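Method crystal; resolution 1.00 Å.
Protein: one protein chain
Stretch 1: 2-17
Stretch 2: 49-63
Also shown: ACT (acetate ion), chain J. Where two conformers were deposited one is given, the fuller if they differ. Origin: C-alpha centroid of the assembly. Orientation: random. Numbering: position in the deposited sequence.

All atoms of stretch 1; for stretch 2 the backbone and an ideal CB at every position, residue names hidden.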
# COMPACT_ATOMS: atom_id res chain seq x y z
N VAL A 2 -5.89 -16.89 3.98
CA VAL A 2 -5.23 -15.63 3.64
C VAL A 2 -4.96 -15.48 2.15
O VAL A 2 -4.98 -14.35 1.62
CB VAL A 2 -3.93 -15.42 4.45
CG1 VAL A 2 -4.29 -15.37 5.92
CG2 VAL A 2 -2.83 -16.45 4.07
N GLU A 3 -4.74 -16.59 1.45
CA GLU A 3 -4.46 -16.53 0.02
C GLU A 3 -5.66 -15.98 -0.77
O GLU A 3 -5.49 -15.36 -1.81
CB GLU A 3 -4.01 -17.87 -0.55
CG GLU A 3 -2.72 -18.42 0.08
CD GLU A 3 -2.89 -19.13 1.42
OE1 GLU A 3 -4.05 -19.29 1.92
OE2 GLU A 3 -1.83 -19.53 1.96
N GLU A 4 -6.87 -16.18 -0.26
CA GLU A 4 -8.05 -15.71 -0.92
C GLU A 4 -8.10 -14.18 -1.01
O GLU A 4 -8.67 -13.69 -2.00
CB GLU A 4 -9.29 -16.33 -0.31
CG GLU A 4 -9.38 -17.84 -0.58
CD GLU A 4 -10.50 -18.52 0.17
OE1 GLU A 4 -11.64 -18.02 0.12
OE2 GLU A 4 -10.23 -19.55 0.79
N ILE A 5 -7.46 -13.45 -0.06
CA ILE A 5 -7.34 -11.99 -0.19
C ILE A 5 -5.98 -11.57 -0.78
O ILE A 5 -5.92 -10.76 -1.71
CB ILE A 5 -7.66 -11.21 1.11
CG1 ILE A 5 -7.41 -9.72 0.96
CG2 ILE A 5 -6.95 -11.74 2.33
CD1 ILE A 5 -8.22 -8.79 1.88
N PHE A 6 -4.89 -12.09 -0.26
CA PHE A 6 -3.58 -11.61 -0.73
C PHE A 6 -3.29 -12.00 -2.18
O PHE A 6 -2.84 -11.13 -2.95
CB PHE A 6 -2.44 -12.06 0.19
CG PHE A 6 -2.37 -11.23 1.44
CD1 PHE A 6 -3.14 -11.52 2.56
CD2 PHE A 6 -1.56 -10.13 1.47
CE1 PHE A 6 -3.08 -10.70 3.69
CE2 PHE A 6 -1.50 -9.31 2.59
CZ PHE A 6 -2.27 -9.59 3.69
N ALA A 7 -3.53 -13.26 -2.54
CA ALA A 7 -3.12 -13.78 -3.85
C ALA A 7 -4.27 -13.77 -4.85
O ALA A 7 -4.56 -14.75 -5.54
CB ALA A 7 -2.53 -15.19 -3.68
N SER A 8 -4.95 -12.64 -4.92
CA SER A 8 -6.18 -12.45 -5.68
C SER A 8 -6.04 -11.58 -6.91
O SER A 8 -7.05 -11.04 -7.42
CB SER A 8 -7.21 -11.86 -4.74
OG SER A 8 -6.74 -10.60 -4.26
N GLY A 9 -4.81 -11.43 -7.38
CA GLY A 9 -4.53 -10.56 -8.53
C GLY A 9 -3.66 -9.38 -8.11
O GLY A 9 -3.49 -9.08 -6.93
N THR A 10 -3.12 -8.68 -9.10
CA THR A 10 -2.30 -7.51 -8.87
C THR A 10 -3.02 -6.53 -7.94
O THR A 10 -4.20 -6.22 -8.19
CB THR A 10 -2.01 -6.76 -10.21
OG1 THR A 10 -1.75 -7.72 -11.26
CG2 THR A 10 -0.84 -5.80 -10.01
N TRP A 11 -2.30 -5.96 -6.98
CA TRP A 11 -2.76 -4.89 -6.11
C TRP A 11 -2.04 -3.59 -6.48
O TRP A 11 -0.81 -3.54 -6.52
CB TRP A 11 -2.50 -5.25 -4.64
CG TRP A 11 -3.39 -6.30 -4.05
CD1 TRP A 11 -3.00 -7.55 -3.68
CD2 TRP A 11 -4.79 -6.20 -3.73
NE1 TRP A 11 -4.06 -8.22 -3.11
CE2 TRP A 11 -5.17 -7.41 -3.12
CE3 TRP A 11 -5.76 -5.21 -3.92
CZ2 TRP A 11 -6.46 -7.64 -2.66
CZ3 TRP A 11 -7.04 -5.45 -3.46
CH2 TRP A 11 -7.38 -6.65 -2.85
N HIS A 12 -2.83 -2.54 -6.74
CA HIS A 12 -2.35 -1.24 -7.17
C HIS A 12 -2.61 -0.21 -6.08
O HIS A 12 -3.69 -0.20 -5.48
CB HIS A 12 -3.12 -0.82 -8.44
CG HIS A 12 -2.91 -1.71 -9.61
ND1 HIS A 12 -1.94 -1.46 -10.56
CD2 HIS A 12 -3.56 -2.84 -9.98
CE1 HIS A 12 -2.04 -2.40 -11.47
NE2 HIS A 12 -3.00 -3.24 -11.15
N VAL A 13 -1.65 0.69 -5.83
CA VAL A 13 -1.84 1.66 -4.74
C VAL A 13 -2.95 2.66 -5.08
O VAL A 13 -3.02 3.24 -6.15
CB VAL A 13 -0.52 2.41 -4.47
CG1 VAL A 13 -0.73 3.57 -3.53
CG2 VAL A 13 0.50 1.46 -3.89
N VAL A 14 -3.80 2.85 -4.07
CA VAL A 14 -4.81 3.92 -4.06
C VAL A 14 -4.23 5.15 -3.37
O VAL A 14 -4.11 6.22 -3.98
CB VAL A 14 -6.13 3.44 -3.43
CG1 VAL A 14 -7.14 4.58 -3.35
CG2 VAL A 14 -6.70 2.27 -4.19
N ASP A 15 -3.89 5.05 -2.08
CA ASP A 15 -3.28 6.18 -1.35
C ASP A 15 -2.76 5.64 -0.03
O ASP A 15 -2.98 4.47 0.34
CB ASP A 15 -4.34 7.31 -1.12
CG ASP A 15 -3.79 8.73 -1.07
OD1 ASP A 15 -2.60 8.92 -0.73
OD2 ASP A 15 -4.61 9.65 -1.33
N PHE A 16 -2.07 6.55 0.65
CA PHE A 16 -1.68 6.40 2.06
C PHE A 16 -2.69 7.15 2.89
O PHE A 16 -3.09 8.24 2.51
CB PHE A 16 -0.28 6.98 2.26
CG PHE A 16 0.82 6.28 1.50
CD1 PHE A 16 1.08 6.60 0.18
CD2 PHE A 16 1.62 5.31 2.10
CE1 PHE A 16 2.10 5.97 -0.54
CE2 PHE A 16 2.64 4.69 1.40
CZ PHE A 16 2.89 5.02 0.10
N TYR A 17 -3.13 6.57 4.00
CA TYR A 17 -4.20 7.15 4.80
C TYR A 17 -3.70 7.44 6.20
O TYR A 17 -2.98 6.64 6.81
CB TYR A 17 -5.39 6.18 4.87
CG TYR A 17 -6.13 6.06 3.54
CD1 TYR A 17 -5.56 5.40 2.47
CD2 TYR A 17 -7.37 6.63 3.36
CE1 TYR A 17 -6.20 5.32 1.25
CE2 TYR A 17 -8.05 6.53 2.15
CZ TYR A 17 -7.45 5.90 1.10
OH TYR A 17 -8.04 5.80 -0.14
N UNK A 49 2.43 13.58 -7.18
CA UNK A 49 2.58 12.42 -6.28
C UNK A 49 1.59 11.32 -6.64
O UNK A 49 1.95 10.14 -6.65
CB UNK A 49 2.38 12.84 -4.82
N UNK A 50 0.33 11.68 -6.90
CA UNK A 50 -0.66 10.69 -7.28
C UNK A 50 -0.23 9.94 -8.54
O UNK A 50 -0.36 8.71 -8.60
CB UNK A 50 -2.02 11.36 -7.50
N UNK A 51 0.25 10.65 -9.56
CA UNK A 51 0.65 9.95 -10.77
C UNK A 51 1.78 8.98 -10.49
O UNK A 51 1.82 7.86 -11.02
CB UNK A 51 1.07 10.95 -11.85
N UNK A 52 2.71 9.36 -9.62
CA UNK A 52 3.82 8.46 -9.25
C UNK A 52 3.30 7.22 -8.49
O UNK A 52 3.56 6.08 -8.88
CB UNK A 52 4.84 9.21 -8.39
N UNK A 53 2.55 7.45 -7.41
CA UNK A 53 2.21 6.30 -6.55
C UNK A 53 1.17 5.40 -7.21
O UNK A 53 1.10 4.21 -6.91
CB UNK A 53 1.69 6.78 -5.19
N UNK A 54 0.38 5.94 -8.16
CA UNK A 54 -0.53 5.08 -8.89
C UNK A 54 0.19 4.03 -9.73
O UNK A 54 -0.41 3.00 -10.06
CB UNK A 54 -1.43 5.93 -9.79
N UNK A 55 1.46 4.28 -10.07
CA UNK A 55 2.27 3.29 -10.74
C UNK A 55 2.79 2.18 -9.84
O UNK A 55 3.43 1.25 -10.34
CB UNK A 55 3.45 3.99 -11.41
N UNK A 56 2.55 2.26 -8.54
CA UNK A 56 3.07 1.26 -7.59
C UNK A 56 2.10 0.09 -7.48
O UNK A 56 0.91 0.27 -7.26
CB UNK A 56 3.30 1.88 -6.21
N UNK A 57 2.64 -1.12 -7.63
CA UNK A 57 1.80 -2.31 -7.54
C UNK A 57 2.62 -3.48 -6.96
O UNK A 57 3.86 -3.46 -6.97
CB UNK A 57 1.23 -2.67 -8.91
N UNK A 58 1.88 -4.45 -6.46
CA UNK A 58 2.47 -5.63 -5.83
C UNK A 58 1.58 -6.82 -6.11
O UNK A 58 0.36 -6.71 -6.13
CB UNK A 58 2.65 -5.43 -4.32
N UNK A 59 2.21 -7.99 -6.32
CA UNK A 59 1.51 -9.23 -6.55
C UNK A 59 2.05 -10.27 -5.57
O UNK A 59 3.22 -10.64 -5.62
CB UNK A 59 1.67 -9.69 -8.00
N UNK A 60 1.16 -10.72 -4.67
CA UNK A 60 1.49 -11.77 -3.73
C UNK A 60 1.14 -13.12 -4.37
O UNK A 60 0.04 -13.31 -4.87
CB UNK A 60 0.75 -11.57 -2.40
N UNK A 61 2.08 -14.06 -4.31
CA UNK A 61 1.85 -15.43 -4.76
C UNK A 61 1.56 -16.34 -3.59
O UNK A 61 2.09 -16.13 -2.50
CB UNK A 61 3.06 -15.95 -5.54
N UNK A 62 0.78 -17.39 -3.85
CA UNK A 62 0.41 -18.34 -2.80
C UNK A 62 1.59 -19.14 -2.27
O UNK A 62 1.49 -19.75 -1.20
CB UNK A 62 -0.66 -19.30 -3.33
N UNK A 63 2.73 -19.12 -2.98
CA UNK A 63 3.95 -19.76 -2.48
C UNK A 63 4.68 -18.95 -1.40
O UNK A 63 5.76 -19.34 -0.99
CB UNK A 63 4.90 -20.01 -3.65
C ACT J . -3.07 9.39 -12.55
O ACT J . -2.85 9.59 -13.78
OXT ACT J . -2.50 8.53 -12.04
CH3 ACT J . -4.05 10.24 -11.77

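Positions 49, 51 and 52 lie on a helix, with nothing of stretch 1 in reach of their ideal CB atoms, so many residues would do; they are A49, D51 and I52. Position 50 is similar at its CB, but a long side chain could reach stretch 1. It is L50, whose CD2 comes to 4.4 Å from D15 OD2.

At 53 the CB points toward the strand, 4.4 Å from V13 CG1 and 4.7 Å from F16 CE1. These apolar neighbours suit a branched or long aliphatic side chain. I53 fills the place: its CD1 lies 4.2 Å from V13 CG1 and at the edge of the F16 ring, 4.3 Å from F16 CD1.

The CB of 54 points away, yet the carbonyl oxygens of V13 and V14 and an acetate lie nearby, so a long polar or basic side chain would suit. In H54, ND1 donates to acetate OXT at 2.7 Å, while NE2 is 2.7 Å from the oxygen of a water that donates to V14 O.

At 55 any CB would be crowded, 3.3 Å from the carbonyl O of 52, which favours glycine; G55 has none.

At 56 the backbone O accepts from V13 N (3.0 Å), and the CB is 3.7 Å from V13 CG2, inviting an apolar residue. F56 packs its CB 3.6 Å from V13 CG2.

Position 57 shares a sheet face with H12, at a non-hydrogen-bonded pair. Its CB is tight against W11 O, at 3.3 Å, and near H12 ND1 and T10 CG2, so a modest polar side chain fits. N57 uses ND2 to donate to a water that also bonds H12 ND1.

Position 58 pairs with W11 through two hydrogen bonds, W11 N to its O (2.9 Å) and its N to W11 O (2.8 Å). A beta-branched apolar residue suits this extended backbone, on the same sheet face as W11; I58 places CG2 4.0 Å from W11 CB.

Position 59 flanks T10, where a small polar or beta-branched residue would suit. T59 shares a water with T10 through both OG1 atoms.

At 60 the CB points toward stretch 1, 3.7 Å from F6 O, with the F6 ring ahead of it, a setting for a large apolar or aromatic side chain. F60 offers its ring face to the edge of F6, centroids 5.1 Å apart, and its edge to W11 CD1.

Positions 61 and 63 point away and suit polar chains: K61 and D63. At 62, the CB is 4.1 Å from E3 CG and 4.5 Å from A7 CB, and compact A62 fits there.

Stretch 2, residues 49-63: ALDIIHGFNITFKAD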
# COMPACT_ATOMS: atom_id res chain seq x y z
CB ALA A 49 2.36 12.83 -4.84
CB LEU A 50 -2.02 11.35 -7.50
CG LEU A 50 -2.74 11.77 -6.22
CD1 LEU A 50 -3.90 12.69 -6.57
CD2 LEU A 50 -3.22 10.57 -5.42
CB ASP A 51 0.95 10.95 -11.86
CG ASP A 51 1.18 10.29 -13.19
OD1 ASP A 51 0.36 9.47 -13.62
OD2 ASP A 51 2.25 10.54 -13.78
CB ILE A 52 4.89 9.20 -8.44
CG1 ILE A 52 5.63 10.20 -9.35
CG2 ILE A 52 5.86 8.21 -7.80
CD1 ILE A 52 6.47 11.22 -8.63
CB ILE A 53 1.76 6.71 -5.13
CG1 ILE A 53 0.38 7.36 -5.12
CG2 ILE A 53 2.86 7.52 -4.47
CD1 ILE A 53 -0.16 7.69 -3.74
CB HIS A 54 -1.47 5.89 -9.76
CG HIS A 54 -2.47 6.68 -8.99
ND1 HIS A 54 -3.13 7.73 -9.58
CD2 HIS A 54 -2.97 6.55 -7.74
CE1 HIS A 54 -4.00 8.23 -8.72
NE2 HIS A 54 -3.92 7.55 -7.60
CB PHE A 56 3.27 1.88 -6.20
CG PHE A 56 4.33 2.94 -6.08
CD1 PHE A 56 5.06 3.42 -7.15
CD2 PHE A 56 4.62 3.45 -4.83
CE1 PHE A 56 6.02 4.40 -6.98
CE2 PHE A 56 5.61 4.40 -4.66
CZ PHE A 56 6.32 4.87 -5.73
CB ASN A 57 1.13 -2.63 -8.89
CG ASN A 57 2.10 -2.88 -10.01
OD1 ASN A 57 2.62 -3.98 -10.15
ND2 ASN A 57 2.40 -1.87 -10.77
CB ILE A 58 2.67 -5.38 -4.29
CG1 ILE A 58 3.46 -6.52 -3.62
CG2 ILE A 58 1.36 -5.10 -3.59
CD1 ILE A 58 3.97 -6.15 -2.24
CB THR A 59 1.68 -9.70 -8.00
OG1 THR A 59 1.20 -8.67 -8.88
CG2 THR A 59 0.92 -10.97 -8.27
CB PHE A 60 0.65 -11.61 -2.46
CG PHE A 60 0.85 -10.29 -1.73
CD1 PHE A 60 1.90 -10.13 -0.83
CD2 PHE A 60 -0.01 -9.22 -1.92
CE1 PHE A 60 2.09 -8.91 -0.18
CE2 PHE A 60 0.18 -8.02 -1.28
CZ PHE A 60 1.21 -7.86 -0.40
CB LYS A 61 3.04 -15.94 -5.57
CG LYS A 61 3.16 -15.34 -6.94
CD LYS A 61 4.17 -16.08 -7.79
CE LYS A 61 4.26 -15.48 -9.18
NZ LYS A 61 5.08 -16.26 -10.13
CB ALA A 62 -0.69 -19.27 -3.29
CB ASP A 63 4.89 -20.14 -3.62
CG ASP A 63 5.51 -18.97 -4.34
OD1 ASP A 63 5.27 -17.82 -3.95
OD2 ASP A 63 6.26 -19.25 -5.33
O HOH W 1 -1.61 -10.26 -5.24
O HOH W 2 -2.22 -12.48 -7.04
O HOH W 3 0.60 -9.24 -11.53
O HOH W 4 0.18 0.29 -10.91
O HOH W 5 -2.93 2.61 -8.90
O HOH W 6 -5.77 7.61 -5.57
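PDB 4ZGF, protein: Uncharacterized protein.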